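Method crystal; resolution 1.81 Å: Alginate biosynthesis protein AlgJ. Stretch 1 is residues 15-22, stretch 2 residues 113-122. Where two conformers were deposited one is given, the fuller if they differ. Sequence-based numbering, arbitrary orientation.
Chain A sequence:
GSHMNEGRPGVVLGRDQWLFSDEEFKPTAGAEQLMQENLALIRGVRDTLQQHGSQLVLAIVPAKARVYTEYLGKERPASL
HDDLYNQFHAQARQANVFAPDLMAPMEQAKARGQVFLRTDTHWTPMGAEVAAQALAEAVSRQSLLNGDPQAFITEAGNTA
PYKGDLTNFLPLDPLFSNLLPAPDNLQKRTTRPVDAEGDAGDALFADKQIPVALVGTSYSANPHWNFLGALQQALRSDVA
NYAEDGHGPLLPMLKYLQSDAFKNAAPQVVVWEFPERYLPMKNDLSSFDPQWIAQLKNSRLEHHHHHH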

# COMPACT_ATOMS: atom_id res chain seq x y z
N ARG A 15 13.43 -5.21 18.66
CA ARG A 15 13.26 -5.80 20.00
C ARG A 15 12.13 -6.81 20.00
O ARG A 15 11.29 -6.78 19.11
N ASP A 16 12.10 -7.68 21.02
CA ASP A 16 10.97 -8.60 21.23
C ASP A 16 10.66 -9.44 19.98
O ASP A 16 9.48 -9.71 19.67
N GLN A 17 11.71 -9.87 19.28
CA GLN A 17 11.58 -10.71 18.09
C GLN A 17 10.74 -10.05 16.97
O GLN A 17 10.06 -10.72 16.19
N TRP A 18 10.82 -8.72 16.88
CA TRP A 18 10.25 -7.99 15.72
C TRP A 18 11.30 -7.93 14.60
O TRP A 18 12.50 -7.84 14.88
N LEU A 19 10.85 -7.97 13.35
CA LEU A 19 11.72 -7.86 12.17
C LEU A 19 11.25 -6.70 11.32
O LEU A 19 10.06 -6.47 11.24
N PHE A 20 12.16 -6.00 10.66
CA PHE A 20 11.77 -4.93 9.74
C PHE A 20 12.45 -5.13 8.39
O PHE A 20 13.50 -5.78 8.31
N SER A 21 11.83 -4.60 7.33
CA SER A 21 12.49 -4.53 6.02
C SER A 21 13.58 -3.48 6.04
O SER A 21 13.33 -2.35 6.47
N ASP A 22 14.77 -3.81 5.55
CA ASP A 22 15.83 -2.79 5.53
C ASP A 22 15.53 -1.73 4.46
O ASP A 22 16.20 -0.70 4.41
N GLY A 113 -4.71 -3.73 19.14
CA GLY A 113 -3.92 -4.89 18.79
C GLY A 113 -2.92 -4.51 17.71
O GLY A 113 -2.77 -3.33 17.41
N GLN A 114 -2.24 -5.50 17.15
CA GLN A 114 -1.22 -5.24 16.14
C GLN A 114 -1.88 -4.73 14.85
O GLN A 114 -2.81 -5.36 14.34
N VAL A 115 -1.36 -3.61 14.34
CA VAL A 115 -1.82 -3.11 13.05
C VAL A 115 -0.83 -3.49 11.94
O VAL A 115 -1.16 -3.42 10.76
N PHE A 116 0.37 -3.93 12.33
CA PHE A 116 1.30 -4.67 11.44
C PHE A 116 1.69 -5.98 12.11
O PHE A 116 1.66 -6.09 13.35
N LEU A 117 2.08 -6.96 11.30
CA LEU A 117 2.61 -8.23 11.81
C LEU A 117 4.00 -8.02 12.42
O LEU A 117 4.73 -7.15 11.97
N ARG A 118 4.35 -8.80 13.43
CA ARG A 118 5.68 -8.70 14.06
C ARG A 118 6.85 -9.14 13.14
O ARG A 118 7.91 -8.50 13.13
N THR A 119 6.66 -10.20 12.35
CA THR A 119 7.75 -10.77 11.57
C THR A 119 7.59 -10.62 10.06
O THR A 119 8.29 -11.26 9.28
N ASP A 120 6.67 -9.76 9.65
CA ASP A 120 6.29 -9.64 8.24
C ASP A 120 6.22 -8.15 7.89
O ASP A 120 6.02 -7.32 8.77
N THR A 121 6.40 -7.79 6.62
CA THR A 121 6.33 -6.39 6.22
C THR A 121 4.92 -5.82 6.28
O THR A 121 4.74 -4.60 6.34
N HIS A 122 3.91 -6.68 6.25
CA HIS A 122 2.56 -6.21 5.92
C HIS A 122 1.69 -5.82 7.11
O HIS A 122 1.90 -6.25 8.24

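A long, charged side chain can serve a protein interface in two ways at once, offering its aliphatic stem to an aromatic ring and its polar head to a backbone carbonyl. The contact between residues 15-22 and 113-122 of the alginate biosynthesis protein AlgJ is a compact example. It buries 419 Å² in all, and Arg118 and Trp18 account for the largest shares.

Arg118 leaves its backbone sideways to the first stretch, with chi1 and chi2 both t, so that the start of the chain is extended. This carries the methylenes across the indole of Trp18, whose chi1 is m (-84°) and chi2 72°. Arg118 CG lies 3.4 Å from the centroid of the five-membered ring of Trp18, only 8° off the ring normal, a CH-pi contact made squarely over one face. Beyond it chi3 turns to p, and the guanidinium reaches the carbonyl of Gln17, the residue before Trp18: Arg118 NH1 donates a hydrogen bond to Gln17 O at 3.2 Å, meeting it near the guanidinium plane. On the way, Arg118 CD passes 3.4 Å from Asp16 O. The guanidinium is also hydrogen-bonded elsewhere in the structure.

The same arginine contributes its main chain. Leu19 N donates to Arg118 O over 3.0 Å at a nearly straight 171°, and Trp18 CA approaches that carbonyl oxygen at 3.5 Å in a CA-H...O contact. Backbone and side chain of one residue thus grip the stretch at neighbouring points.

The benzene end of Trp18 extends along the second stretch, where Trp18 CZ3 comes within 3.6 Å of Leu117 O and Trp18 CH2 within 3.9 Å of Phe116 O. Gln114, pointing toward the first stretch with an m,t side chain, sits at the far end of the indole, its NE2 4.1 Å from Trp18 CZ2. That amide is held in place by its own hydrogen bond, Gln114 NE2 to Phe116 O, at 3.0 Å.

Past the tryptophan the packing becomes mainly aliphatic. Leu19 (m,t) points toward the second stretch and sets its CD1 4.0 Å from Thr119 CB. Thr119, a p rotamer, also brings CG2 to 3.9 Å from Gln17 O, while its hydroxyl is bonded elsewhere. The strand alternation then takes over: Phe20 points away and makes no contact, whereas Ser21 again points toward the partner, its CB resting 4.0 Å from Thr121 CG2. Polar anchoring is therefore concentrated at Arg118, and van der Waals contact continues the association along the strand.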

# COMPACT_ATOMS: atom_id res chain seq x y z
CB ARG A 15 12.96 -4.73 21.05
CG ARG A 15 14.03 -3.68 21.25
CD ARG A 15 13.74 -2.86 22.51
NE ARG A 15 12.37 -2.34 22.48
CZ ARG A 15 11.48 -2.54 23.45
NH1 ARG A 15 11.80 -3.22 24.54
NH2 ARG A 15 10.25 -2.05 23.32
CB ASP A 16 9.70 -7.81 21.65
CG ASP A 16 9.75 -7.34 23.11
OD1 ASP A 16 10.80 -7.51 23.78
OD2 ASP A 16 8.72 -6.80 23.59
CB GLN A 17 11.00 -12.11 18.45
CG GLN A 17 11.87 -12.90 19.47
CD GLN A 17 11.78 -14.43 19.34
OE1 GLN A 17 10.69 -15.02 19.26
NE2 GLN A 17 12.94 -15.08 19.34
CB TRP A 18 9.85 -6.57 16.13
CG TRP A 18 8.48 -6.48 16.76
CD1 TRP A 18 8.10 -6.93 18.01
CD2 TRP A 18 7.32 -5.94 16.16
NE1 TRP A 18 6.75 -6.70 18.19
CE2 TRP A 18 6.26 -6.08 17.08
CE3 TRP A 18 7.07 -5.33 14.92
CZ2 TRP A 18 4.95 -5.65 16.79
CZ3 TRP A 18 5.77 -4.90 14.64
CH2 TRP A 18 4.74 -5.06 15.57
CB LEU A 19 11.66 -9.13 11.33
CG LEU A 19 12.00 -10.42 12.06
CD1 LEU A 19 11.80 -11.60 11.09
CD2 LEU A 19 13.43 -10.36 12.55
CB PHE A 20 12.14 -3.56 10.30
CG PHE A 20 11.45 -3.20 11.60
CD1 PHE A 20 10.23 -2.55 11.60
CD2 PHE A 20 12.03 -3.49 12.82
CE1 PHE A 20 9.59 -2.20 12.81
CE2 PHE A 20 11.40 -3.15 14.04
CZ PHE A 20 10.18 -2.51 14.02
CB SER A 21 11.48 -4.15 4.93
OG SER A 21 12.18 -3.85 3.73
CB ASP A 22 17.22 -3.42 5.33
CG ASP A 22 17.49 -3.87 3.91
OD1 ASP A 22 16.53 -4.20 3.17
OD2 ASP A 22 18.68 -3.89 3.54
CB GLN A 114 -0.41 -6.49 15.85
CG GLN A 114 0.55 -6.82 17.00
CD GLN A 114 1.43 -8.02 16.71
OE1 GLN A 114 1.67 -8.83 17.60
NE2 GLN A 114 1.97 -8.10 15.49
CB VAL A 115 -2.07 -1.57 13.10
CG1 VAL A 115 -3.15 -1.21 14.17
CG2 VAL A 115 -0.80 -0.78 13.33
CB PHE A 116 2.60 -3.89 11.15
CG PHE A 116 2.44 -2.76 10.17
CD1 PHE A 116 1.94 -1.53 10.59
CD2 PHE A 116 2.86 -2.90 8.85
CE1 PHE A 116 1.81 -0.48 9.71
CE2 PHE A 116 2.74 -1.86 7.96
CZ PHE A 116 2.21 -0.64 8.39
CB LEU A 117 2.69 -9.27 10.69
CG LEU A 117 1.36 -9.75 10.11
CD1 LEU A 117 1.58 -10.33 8.74
CD2 LEU A 117 0.76 -10.79 10.98
CB ARG A 118 5.68 -9.52 15.37
CG ARG A 118 7.04 -9.58 16.10
CD ARG A 118 6.90 -10.24 17.49
NE ARG A 118 6.06 -11.44 17.45
CZ ARG A 118 6.46 -12.62 17.01
NH1 ARG A 118 7.71 -12.80 16.59
NH2 ARG A 118 5.61 -13.64 17.00
CB THR A 119 7.92 -12.26 11.88
OG1 THR A 119 6.80 -12.98 11.34
CG2 THR A 119 8.01 -12.48 13.40
CB ASP A 120 4.96 -10.35 8.02
CG ASP A 120 4.54 -10.45 6.54
OD1 ASP A 120 4.00 -9.46 6.00
OD2 ASP A 120 4.71 -11.55 5.95
CB THR A 121 6.85 -6.17 4.77
OG1 THR A 121 6.02 -6.90 3.87
CG2 THR A 121 8.30 -6.63 4.65
CB HIS A 122 1.82 -7.27 5.11
CG HIS A 122 2.44 -7.52 3.77
ND1 HIS A 122 3.23 -8.62 3.51
CD2 HIS A 122 2.42 -6.78 2.63
CE1 HIS A 122 3.65 -8.56 2.25
NE2 HIS A 122 3.18 -7.45 1.70